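Local coordinates for alginate biosynthesis protein AlgJ (Pseudomonas putida, PDB 4O8V) that probably adds acetyl groups to the mannuronate units of alginate, as part of an inner-membrane complex with AlgI and AlgF, at residues 14-20 / 68-73; 45-49 / 253-257; 60-66 / 274-278. All coordinates share one frame; numbering follows the deposited sequence. Where two conformers were deposited one is given.

Interaction 1: 14-20 / 68-73; sequences GRDQWLF and YTEYLG
Trp-18 and Tyr-71 lie against each other as an offset stack: the five-membered ring of the indole and the phenol ring are 10° from parallel with centroids 3.8 Å apart, and Trp-18 NE1 sits over the centre of the tyrosine ring. Tyr-71 CB adds a CH-pi contact to the same indole face. The far end of the indole serves Tyr-68, where Trp-18 CH2 stands above the middle of the phenol ring, 3.7 Å from Tyr-68 CG, the two planes being inclined by 34°. With CG anti to its carbonyl carbon (chi1 -84°), the indole is laid across both tyrosines and joins them into one aromatic cluster. A second apolar contact is the CH-pi approach of Leu-72 CD2 over a face of the Phe-20 ring, 4.2 Å from its centroid. Replacing Trp-18 by an alanine would remove the indole that both tyrosines pack on and is likely to leave Tyr-71 freer to turn. Hydrogen bonds fasten the backbone alongside. Arg-15 N donates to Tyr-71 O over 2.8 Å, from above the carbonyl plane. A bend at chi3 brings the guanidinium edge to Glu-70 O, which takes both Arg-15 NE (3.1 Å) and the straighter Arg-15 NH2 (2.8 Å). One water, 2.7 Å from Asp-16 OD2 and 3.1 Å from Tyr-71 OH, links those side chains. Outside the pair, Tyr-68 OH is bonded to Val-115 N and Glu-70 forms a salt bridge with Lys-110. The contact ties the turn of the small antiparallel hairpin of strands 11-13 and 19-21 to the 3-10 turn that follows helix 64-67, whose Lys-64 and Ala-65 pack on Trp-18 and Phe-20.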
loop_
_atom_site.group_PDB
_atom_site.type_symbol
_atom_site.label_atom_id
_atom_site.label_comp_id
_atom_site.label_asym_id
_atom_site.label_seq_id
_atom_site.Cartn_x
_atom_site.Cartn_y
_atom_site.Cartn_z
ATOM N N GLY A 14 6.636 -16.250 -13.281
ATOM C CA GLY A 14 5.486 -16.193 -14.167
ATOM C C GLY A 14 5.892 -16.339 -15.629
ATOM O O GLY A 14 7.022 -16.742 -15.921
ATOM N N ARG A 15 4.972 -16.037 -16.542
ATOM C CA ARG A 15 5.267 -16.067 -17.986
ATOM C C ARG A 15 5.957 -14.793 -18.420
ATOM O O ARG A 15 5.882 -13.793 -17.715
ATOM C CB ARG A 15 3.990 -16.233 -18.819
ATOM C CG ARG A 15 3.212 -17.504 -18.577
ATOM C CD ARG A 15 2.133 -17.679 -19.657
ATOM N NE ARG A 15 1.321 -16.473 -19.773
ATOM C CZ ARG A 15 1.125 -15.802 -20.903
ATOM N NH1 ARG A 15 1.663 -16.230 -22.034
ATOM N NH2 ARG A 15 0.386 -14.698 -20.897
ATOM N N ASP A 16 6.612 -14.825 -19.589
ATOM C CA ASP A 16 7.175 -13.613 -20.200
ATOM C C ASP A 16 8.126 -12.866 -19.250
ATOM O O ASP A 16 8.156 -11.619 -19.229
ATOM C CB ASP A 16 6.048 -12.657 -20.670
ATOM C CG ASP A 16 5.361 -13.126 -21.954
ATOM O OD1 ASP A 16 5.662 -14.249 -22.435
ATOM O OD2 ASP A 16 4.512 -12.370 -22.487
ATOM N N GLN A 17 8.909 -13.624 -18.482
ATOM C CA GLN A 17 9.888 -13.062 -17.542
ATOM C C GLN A 17 9.240 -12.134 -16.481
ATOM O O GLN A 17 9.857 -11.176 -16.012
ATOM C CB GLN A 17 11.018 -12.316 -18.298
ATOM C CG GLN A 17 11.804 -13.215 -19.295
ATOM C CD GLN A 17 13.268 -12.798 -19.520
ATOM O OE1 GLN A 17 13.584 -11.630 -19.775
ATOM N NE2 GLN A 17 14.170 -13.780 -19.452
ATOM N N TRP A 18 8.005 -12.447 -16.085
ATOM C CA TRP A 18 7.374 -11.788 -14.924
ATOM C C TRP A 18 7.768 -12.544 -13.639
ATOM O O TRP A 18 7.912 -13.767 -13.666
ATOM C CB TRP A 18 5.846 -11.778 -15.079
ATOM C CG TRP A 18 5.331 -10.636 -15.918
ATOM C CD1 TRP A 18 5.448 -10.472 -17.280
ATOM C CD2 TRP A 18 4.635 -9.497 -15.435
ATOM N NE1 TRP A 18 4.879 -9.267 -17.658
ATOM C CE2 TRP A 18 4.355 -8.670 -16.541
ATOM C CE3 TRP A 18 4.207 -9.095 -14.161
ATOM C CZ2 TRP A 18 3.682 -7.443 -16.409
ATOM C CZ3 TRP A 18 3.534 -7.885 -14.037
ATOM C CH2 TRP A 18 3.279 -7.079 -15.151
ATOM N N LEU A 19 7.911 -11.820 -12.533
ATOM C CA LEU A 19 8.217 -12.400 -11.223
ATOM C C LEU A 19 7.140 -11.989 -10.242
ATOM O O LEU A 19 6.653 -10.885 -10.328
ATOM C CB LEU A 19 9.560 -11.903 -10.710
ATOM C CG LEU A 19 10.748 -12.135 -11.629
ATOM C CD1 LEU A 19 11.995 -11.488 -10.998
ATOM C CD2 LEU A 19 10.946 -13.624 -11.816
ATOM N N PHE A 20 6.809 -12.846 -9.287
ATOM C CA PHE A 20 5.851 -12.471 -8.242
ATOM C C PHE A 20 6.439 -12.769 -6.868
ATOM O O PHE A 20 7.319 -13.628 -6.737
ATOM C CB PHE A 20 4.531 -13.224 -8.410
ATOM C CG PHE A 20 3.801 -12.930 -9.703
ATOM C CD1 PHE A 20 2.887 -11.898 -9.782
ATOM C CD2 PHE A 20 4.006 -13.714 -10.830
ATOM C CE1 PHE A 20 2.190 -11.639 -10.984
ATOM C CE2 PHE A 20 3.321 -13.455 -12.036
ATOM C CZ PHE A 20 2.413 -12.416 -12.104
ATOM N N TYR A 68 -2.394 -9.030 -12.415
ATOM C CA TYR A 68 -1.760 -9.621 -13.613
ATOM C C TYR A 68 -1.824 -11.156 -13.643
ATOM O O TYR A 68 -0.821 -11.843 -13.859
ATOM C CB TYR A 68 -0.307 -9.112 -13.720
ATOM C CG TYR A 68 -0.266 -7.707 -14.274
ATOM C CD1 TYR A 68 -0.436 -7.486 -15.645
ATOM C CD2 TYR A 68 -0.113 -6.594 -13.430
ATOM C CE1 TYR A 68 -0.438 -6.205 -16.171
ATOM C CE2 TYR A 68 -0.114 -5.291 -13.949
ATOM C CZ TYR A 68 -0.287 -5.107 -15.320
ATOM O OH TYR A 68 -0.308 -3.831 -15.847
ATOM N N THR A 69 -3.026 -11.703 -13.490
ATOM C CA THR A 69 -3.206 -13.160 -13.532
ATOM C C THR A 69 -2.792 -13.755 -14.868
ATOM O O THR A 69 -2.488 -14.955 -14.966
ATOM C CB THR A 69 -4.663 -13.569 -13.276
ATOM O OG1 THR A 69 -5.492 -13.047 -14.319
ATOM C CG2 THR A 69 -5.140 -13.023 -11.951
ATOM N N GLU A 70 -2.769 -12.922 -15.903
ATOM C CA GLU A 70 -2.475 -13.432 -17.234
ATOM C C GLU A 70 -0.993 -13.776 -17.368
ATOM O O GLU A 70 -0.595 -14.440 -18.326
ATOM C CB GLU A 70 -2.903 -12.427 -18.322
ATOM C CG GLU A 70 -2.140 -11.109 -18.336
ATOM C CD GLU A 70 -2.879 -9.992 -17.582
ATOM O OE1 GLU A 70 -3.495 -10.271 -16.527
ATOM O OE2 GLU A 70 -2.853 -8.836 -18.063
ATOM N N TYR A 71 -0.182 -13.338 -16.410
ATOM C CA TYR A 71 1.246 -13.661 -16.444
ATOM C C TYR A 71 1.625 -14.693 -15.388
ATOM O O TYR A 71 2.802 -14.949 -15.163
ATOM C CB TYR A 71 2.094 -12.390 -16.281
ATOM C CG TYR A 71 1.940 -11.455 -17.462
ATOM C CD1 TYR A 71 2.227 -11.883 -18.750
ATOM C CD2 TYR A 71 1.494 -10.146 -17.287
ATOM C CE1 TYR A 71 2.079 -11.037 -19.838
ATOM C CE2 TYR A 71 1.333 -9.291 -18.368
ATOM C CZ TYR A 71 1.624 -9.748 -19.639
ATOM O OH TYR A 71 1.485 -8.909 -20.723
ATOM N N LEU A 72 0.624 -15.295 -14.755
ATOM C CA LEU A 72 0.875 -16.453 -13.905
ATOM C C LEU A 72 1.499 -17.586 -14.699
ATOM O O LEU A 72 1.133 -17.862 -15.860
ATOM C CB LEU A 72 -0.410 -16.926 -13.229
ATOM C CG LEU A 72 -0.912 -15.905 -12.206
ATOM C CD1 LEU A 72 -2.194 -16.398 -11.580
ATOM C CD2 LEU A 72 0.147 -15.641 -11.132
ATOM N N GLY A 73 2.464 -18.246 -14.077
ATOM C CA GLY A 73 3.102 -19.390 -14.703
ATOM C C GLY A 73 2.456 -20.685 -14.259
ATOM O O GLY A 73 1.236 -20.764 -14.120
HETATM O O HOH W 1 3.953 -9.745 -22.456
#

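Interaction 2: 45-49 / 253-257; sequences VRDTL and MLKYL
Val-45 points its two methyl groups between Met-253 and Leu-257, residues one turn apart on the partner helix. With Val-45 CG1 anti to the backbone N (chi1 164°), that branch lies 3.7 Å from Met-253 CG, while CG2 turns to Leu-257, reaching its CD1 at 3.8 Å. Met-253 is a selenomethionine; bends at chi2 and chi3 turn its chain aside at CG, and the selenium stays within 3.9 Å of Val-45 CG1 as the two side chains cross. Leu-257 divides its branches in a similar way: CD1 belongs to Val-45, and CD2 meets Leu-49 CD2 at 3.7 Å, the two leucine side chains crossing at about a right angle. Thr-48 offers its methyl, CG2, to the same Leu-257 CD2 at 4.1 Å, its hydroxyl being bonded to Gly-44 O within its own helix. No hydrogen bond spans the interface. The short helical segments run nearly side by side, their directions 23° apart and their axes 11.5 Å from each other at closest approach, so contact is made by side chains alone. Val-270 and Trp-272 of strand 269-275 receive Val-45, Leu-49 and Met-253; Trp-292 and Leu-296 of helix 290-297 pack on Leu-257, Leu-254 and Thr-48, so that helices 31-51 and 250-257 pack side by side on the parallel sheet of the SGNH hydrolase-like domain, with helix 290-297 also against them.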
loop_
_atom_site.group_PDB
_atom_site.type_symbol
_atom_site.label_atom_id
_atom_site.label_comp_id
_atom_site.label_asym_id
_atom_site.label_seq_id
_atom_site.Cartn_x
_atom_site.Cartn_y
_atom_site.Cartn_z
ATOM N N VAL A 45 -7.045 1.119 15.382
ATOM C CA VAL A 45 -6.369 2.268 14.798
ATOM C C VAL A 45 -7.392 3.282 14.282
ATOM O O VAL A 45 -7.274 4.477 14.565
ATOM C CB VAL A 45 -5.422 1.841 13.665
ATOM C CG1 VAL A 45 -5.036 3.045 12.841
ATOM C CG2 VAL A 45 -4.182 1.127 14.256
ATOM N N ARG A 46 -8.399 2.810 13.551
ATOM C CA ARG A 46 -9.482 3.675 13.071
ATOM C C ARG A 46 -10.134 4.444 14.220
ATOM O O ARG A 46 -10.396 5.646 14.111
ATOM C CB ARG A 46 -10.545 2.860 12.342
ATOM C CG ARG A 46 -11.755 3.658 11.884
ATOM C CD ARG A 46 -13.034 3.170 12.582
ATOM N NE ARG A 46 -14.223 3.895 12.147
ATOM C CZ ARG A 46 -14.911 4.742 12.912
ATOM N NH1 ARG A 46 -14.530 4.963 14.160
ATOM N NH2 ARG A 46 -15.984 5.361 12.430
ATOM N N ASP A 47 -10.411 3.742 15.311
ATOM C CA ASP A 47 -11.093 4.370 16.440
ATOM C C ASP A 47 -10.173 5.397 17.125
ATOM O O ASP A 47 -10.623 6.480 17.536
ATOM C CB ASP A 47 -11.550 3.314 17.455
ATOM C CG ASP A 47 -12.683 2.440 16.941
ATOM O OD1 ASP A 47 -13.292 2.737 15.878
ATOM O OD2 ASP A 47 -12.984 1.441 17.624
ATOM N N THR A 48 -8.894 5.050 17.254
ATOM C CA THR A 48 -7.897 5.945 17.851
ATOM C C THR A 48 -7.747 7.248 17.035
ATOM O O THR A 48 -7.756 8.355 17.591
ATOM C CB THR A 48 -6.531 5.244 17.957
ATOM O OG1 THR A 48 -6.636 4.131 18.845
ATOM C CG2 THR A 48 -5.453 6.194 18.455
ATOM N N LEU A 49 -7.631 7.109 15.717
ATOM C CA LEU A 49 -7.551 8.260 14.829
ATOM C C LEU A 49 -8.790 9.137 14.991
ATOM O O LEU A 49 -8.673 10.357 15.131
ATOM C CB LEU A 49 -7.401 7.829 13.370
ATOM C CG LEU A 49 -6.026 7.212 13.028
ATOM C CD1 LEU A 49 -6.018 6.638 11.606
ATOM C CD2 LEU A 49 -4.927 8.248 13.132
HETATM N N MSE A 253 2.231 2.266 11.241
HETATM C CA MSE A 253 1.036 2.943 11.753
HETATM C C MSE A 253 1.075 3.037 13.273
HETATM O O MSE A 253 0.747 4.087 13.835
HETATM C CB MSE A 253 -0.249 2.246 11.317
HETATM C CG MSE A 253 -1.498 2.837 11.947
HETATM SE SE MSE A 253 -1.764 4.762 11.550
HETATM C CE MSE A 253 -2.452 4.468 9.788
ATOM N N LEU A 254 1.489 1.963 13.950
ATOM C CA LEU A 254 1.562 2.036 15.422
ATOM C C LEU A 254 2.613 3.064 15.873
ATOM O O LEU A 254 2.403 3.809 16.855
ATOM C CB LEU A 254 1.847 0.655 16.014
ATOM C CG LEU A 254 0.871 -0.444 15.567
ATOM C CD1 LEU A 254 1.297 -1.805 16.129
ATOM C CD2 LEU A 254 -0.545 -0.100 16.005
ATOM N N LYS A 255 3.731 3.119 15.156
ATOM C CA LYS A 255 4.754 4.121 15.429
ATOM C C LYS A 255 4.184 5.525 15.285
ATOM O O LYS A 255 4.396 6.389 16.141
ATOM C CB LYS A 255 5.952 3.935 14.496
ATOM C CG LYS A 255 7.038 4.984 14.643
ATOM C CD LYS A 255 8.311 4.520 13.952
ATOM C CE LYS A 255 9.234 5.675 13.631
ATOM N NZ LYS A 255 10.434 5.188 12.890
ATOM N N TYR A 256 3.447 5.745 14.201
ATOM C CA TYR A 256 2.819 7.046 13.962
ATOM C C TYR A 256 1.880 7.467 15.105
ATOM O O TYR A 256 1.912 8.616 15.561
ATOM C CB TYR A 256 2.040 7.032 12.636
ATOM C CG TYR A 256 1.357 8.354 12.383
ATOM C CD1 TYR A 256 2.094 9.509 12.209
ATOM C CD2 TYR A 256 -0.024 8.442 12.336
ATOM C CE1 TYR A 256 1.469 10.722 11.985
ATOM C CE2 TYR A 256 -0.658 9.643 12.125
ATOM C CZ TYR A 256 0.082 10.771 11.945
ATOM O OH TYR A 256 -0.569 11.962 11.721
ATOM N N LEU A 257 1.049 6.544 15.569
ATOM C CA LEU A 257 0.111 6.866 16.648
ATOM C C LEU A 257 0.821 7.257 17.936
ATOM O O LEU A 257 0.275 8.002 18.735
ATOM C CB LEU A 257 -0.816 5.685 16.935
ATOM C CG LEU A 257 -1.750 5.297 15.781
ATOM C CD1 LEU A 257 -2.517 4.039 16.138
ATOM C CD2 LEU A 257 -2.706 6.442 15.482
#

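Interaction 3: 60-66 / 274-278; sequences IVPAKAR and FPERY
Arg-66 and Glu-276 form a side-on, two-bond salt bridge with the guanidinium and carboxylate nearly coplanar, 3° apart. Arg-66 NE reaches Glu-276 OE2 and Arg-66 NH2 reaches Glu-276 OE1, each over 2.8 Å and almost straight, and both oxygens use their syn lone pairs. Glu-276 CG sits between the backbone N and the carbonyl carbon (chi1 68°), and the chain extends from there past Ala-63 to the arginine. OE2 is gripped twice: Ala-63 N also donates to it, at 2.8 Å, from above the carboxylate plane. Ala-63 is the N-cap residue of helix 64-67, so this bond ties the start of the helix to the glutamate; Glu-24 accepts from the next two backbone N-H groups. Arg-66 is steadied in turn by His-81 O and Asp-82 O, which accept from its NH2 and NH1.

The backbones join at the C-terminal ends of the neighbouring parallel strands 55-61 and 269-275, in the central sheet of the SGNH hydrolase-like fold. At this C-terminal end of the sheet lie the residues that probably form the catalytic triad, as in related enzymes; the Pro-275 side chain is about 7 Å from those of Ser-218 and His-122. Glu-276 N donates to Val-61 O at 2.9 Å, in the carbonyl plane, whereas the bond from Val-61 N to Phe-274 O is longer, 3.2 Å, its donor well above that plane.

Apolar contacts are sparser. Val-61 CB rests 4.2 Å from Pro-275 CB. Tyr-85 of helix 84-94 touches both Arg-66 and Glu-276, and Phe-88 of the same helix packs on Ile-60 and meets the Phe-274 ring edge-to-face.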
loop_
_atom_site.group_PDB
_atom_site.type_symbol
_atom_site.label_atom_id
_atom_site.label_comp_id
_atom_site.label_asym_id
_atom_site.label_seq_id
_atom_site.Cartn_x
_atom_site.Cartn_y
_atom_site.Cartn_z
ATOM N N ILE A 60 -6.336 -0.330 0.408
ATOM C CA ILE A 60 -5.990 -1.754 0.271
ATOM C C ILE A 60 -5.405 -1.972 -1.129
ATOM O O ILE A 60 -6.120 -1.849 -2.115
ATOM C CB ILE A 60 -7.229 -2.674 0.480
ATOM C CG1 ILE A 60 -7.837 -2.479 1.876
ATOM C CG2 ILE A 60 -6.845 -4.169 0.278
ATOM C CD1 ILE A 60 -9.227 -3.123 1.997
ATOM N N VAL A 61 -4.109 -2.266 -1.221
ATOM C CA VAL A 61 -3.484 -2.469 -2.539
ATOM C C VAL A 61 -3.684 -3.909 -2.997
ATOM O O VAL A 61 -3.324 -4.841 -2.299
ATOM C CB VAL A 61 -1.980 -2.160 -2.516
ATOM C CG1 VAL A 61 -1.407 -2.150 -3.962
ATOM C CG2 VAL A 61 -1.741 -0.808 -1.841
ATOM N N PRO A 62 -4.273 -4.095 -4.178
ATOM C CA PRO A 62 -4.460 -5.474 -4.630
ATOM C C PRO A 62 -3.124 -6.146 -4.936
ATOM O O PRO A 62 -2.152 -5.454 -5.265
ATOM C CB PRO A 62 -5.301 -5.315 -5.896
ATOM C CG PRO A 62 -4.990 -3.949 -6.398
ATOM C CD PRO A 62 -4.801 -3.111 -5.131
ATOM N N ALA A 63 -3.085 -7.471 -4.821
ATOM C CA ALA A 63 -1.880 -8.242 -5.112
ATOM C C ALA A 63 -1.523 -8.117 -6.589
ATOM O O ALA A 63 -2.411 -8.070 -7.444
ATOM C CB ALA A 63 -2.083 -9.690 -4.744
ATOM N N LYS A 64 -0.229 -8.084 -6.891
ATOM C CA LYS A 64 0.184 -8.046 -8.287
ATOM C C LYS A 64 -0.323 -9.302 -8.990
ATOM O O LYS A 64 -0.749 -9.252 -10.155
ATOM C CB LYS A 64 1.703 -7.936 -8.419
ATOM C CG LYS A 64 2.155 -7.762 -9.872
ATOM C CD LYS A 64 3.613 -7.389 -9.978
ATOM C CE LYS A 64 4.453 -8.565 -10.361
ATOM N NZ LYS A 64 5.868 -8.163 -10.616
ATOM N N ALA A 65 -0.315 -10.426 -8.271
ATOM C CA ALA A 65 -0.788 -11.696 -8.836
ATOM C C ALA A 65 -2.275 -11.688 -9.171
ATOM O O ALA A 65 -2.735 -12.490 -9.970
ATOM C CB ALA A 65 -0.489 -12.841 -7.888
ATOM N N ARG A 66 -3.033 -10.810 -8.530
ATOM C CA ARG A 66 -4.464 -10.676 -8.803
ATOM C C ARG A 66 -4.707 -9.757 -9.994
ATOM O O ARG A 66 -5.619 -9.983 -10.777
ATOM C CB ARG A 66 -5.210 -10.121 -7.560
ATOM C CG ARG A 66 -6.713 -9.963 -7.763
ATOM C CD ARG A 66 -7.442 -9.425 -6.504
ATOM N NE ARG A 66 -7.050 -10.097 -5.261
ATOM C CZ ARG A 66 -7.447 -11.312 -4.894
ATOM N NH1 ARG A 66 -8.226 -12.043 -5.697
ATOM N NH2 ARG A 66 -7.043 -11.817 -3.729
ATOM N N PHE A 274 -2.038 -0.358 2.666
ATOM C CA PHE A 274 -2.032 -1.676 3.299
ATOM C C PHE A 274 -2.235 -2.726 2.199
ATOM O O PHE A 274 -3.367 -3.020 1.816
ATOM C CB PHE A 274 -3.151 -1.753 4.367
ATOM C CG PHE A 274 -2.988 -2.873 5.375
ATOM C CD1 PHE A 274 -2.791 -4.187 4.965
ATOM C CD2 PHE A 274 -3.032 -2.602 6.755
ATOM C CE1 PHE A 274 -2.660 -5.220 5.912
ATOM C CE2 PHE A 274 -2.881 -3.623 7.704
ATOM C CZ PHE A 274 -2.686 -4.935 7.280
ATOM N N PRO A 275 -1.142 -3.277 1.662
ATOM C CA PRO A 275 -1.291 -4.257 0.582
ATOM C C PRO A 275 -2.000 -5.539 1.072
ATOM O O PRO A 275 -1.778 -5.961 2.210
ATOM C CB PRO A 275 0.165 -4.551 0.163
ATOM C CG PRO A 275 0.946 -3.315 0.623
ATOM C CD PRO A 275 0.269 -2.971 1.951
ATOM N N GLU A 276 -2.835 -6.146 0.235
ATOM C CA GLU A 276 -3.697 -7.230 0.709
ATOM C C GLU A 276 -2.941 -8.428 1.303
ATOM O O GLU A 276 -3.404 -9.022 2.273
ATOM C CB GLU A 276 -4.631 -7.704 -0.414
ATOM C CG GLU A 276 -3.938 -8.408 -1.575
ATOM C CD GLU A 276 -4.891 -9.212 -2.456
ATOM O OE1 GLU A 276 -5.219 -10.369 -2.106
ATOM O OE2 GLU A 276 -5.289 -8.706 -3.521
ATOM N N ARG A 277 -1.770 -8.765 0.760
ATOM C CA ARG A 277 -1.062 -9.967 1.182
ATOM C C ARG A 277 -0.607 -9.928 2.642
ATOM O O ARG A 277 -0.272 -10.961 3.202
ATOM C CB ARG A 277 0.159 -10.219 0.287
ATOM C CG ARG A 277 1.359 -9.284 0.556
ATOM C CD ARG A 277 2.445 -9.550 -0.502
ATOM N NE ARG A 277 3.741 -8.917 -0.246
ATOM C CZ ARG A 277 4.139 -7.792 -0.839
ATOM N NH1 ARG A 277 3.321 -7.165 -1.675
ATOM N NH2 ARG A 277 5.341 -7.287 -0.586
ATOM N N TYR A 278 -0.584 -8.741 3.242
ATOM C CA TYR A 278 -0.151 -8.603 4.636
ATOM C C TYR A 278 -1.234 -8.959 5.648
ATOM O O TYR A 278 -0.935 -9.126 6.826
ATOM C CB TYR A 278 0.330 -7.173 4.926
ATOM C CG TYR A 278 1.664 -6.835 4.295
ATOM C CD1 TYR A 278 2.859 -7.312 4.839
ATOM C CD2 TYR A 278 1.725 -6.054 3.147
ATOM C CE1 TYR A 278 4.082 -7.010 4.251
ATOM C CE2 TYR A 278 2.934 -5.750 2.555
ATOM C CZ TYR A 278 4.109 -6.224 3.109
ATOM O OH TYR A 278 5.310 -5.906 2.502
#

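Interactions 2 and 3 are buried, whereas interaction 1 is only partly so, with exposed polar residues at its border. Chemistry follows place: 45-49 / 253-257 is wholly apolar between helices against the sheet, 60-66 / 274-278 pairs backbone bonds with a two-bond salt bridge to a buried glutamate at the strand ends, and 14-20 / 68-73 mixes rings with arginine-to-carbonyl bonds. Interactions 1 and 3 touch through helix 64-67, Lys-64 NZ reaching Leu-19 O at 2.8 Å. Interactions 2 and 3 do not touch, yet both involve strand 269-275, as packing surface in one and bonded partner in the other. Interactions 1 and 2 lie on opposite sides of the chain's centre, about 36 Å apart between centres.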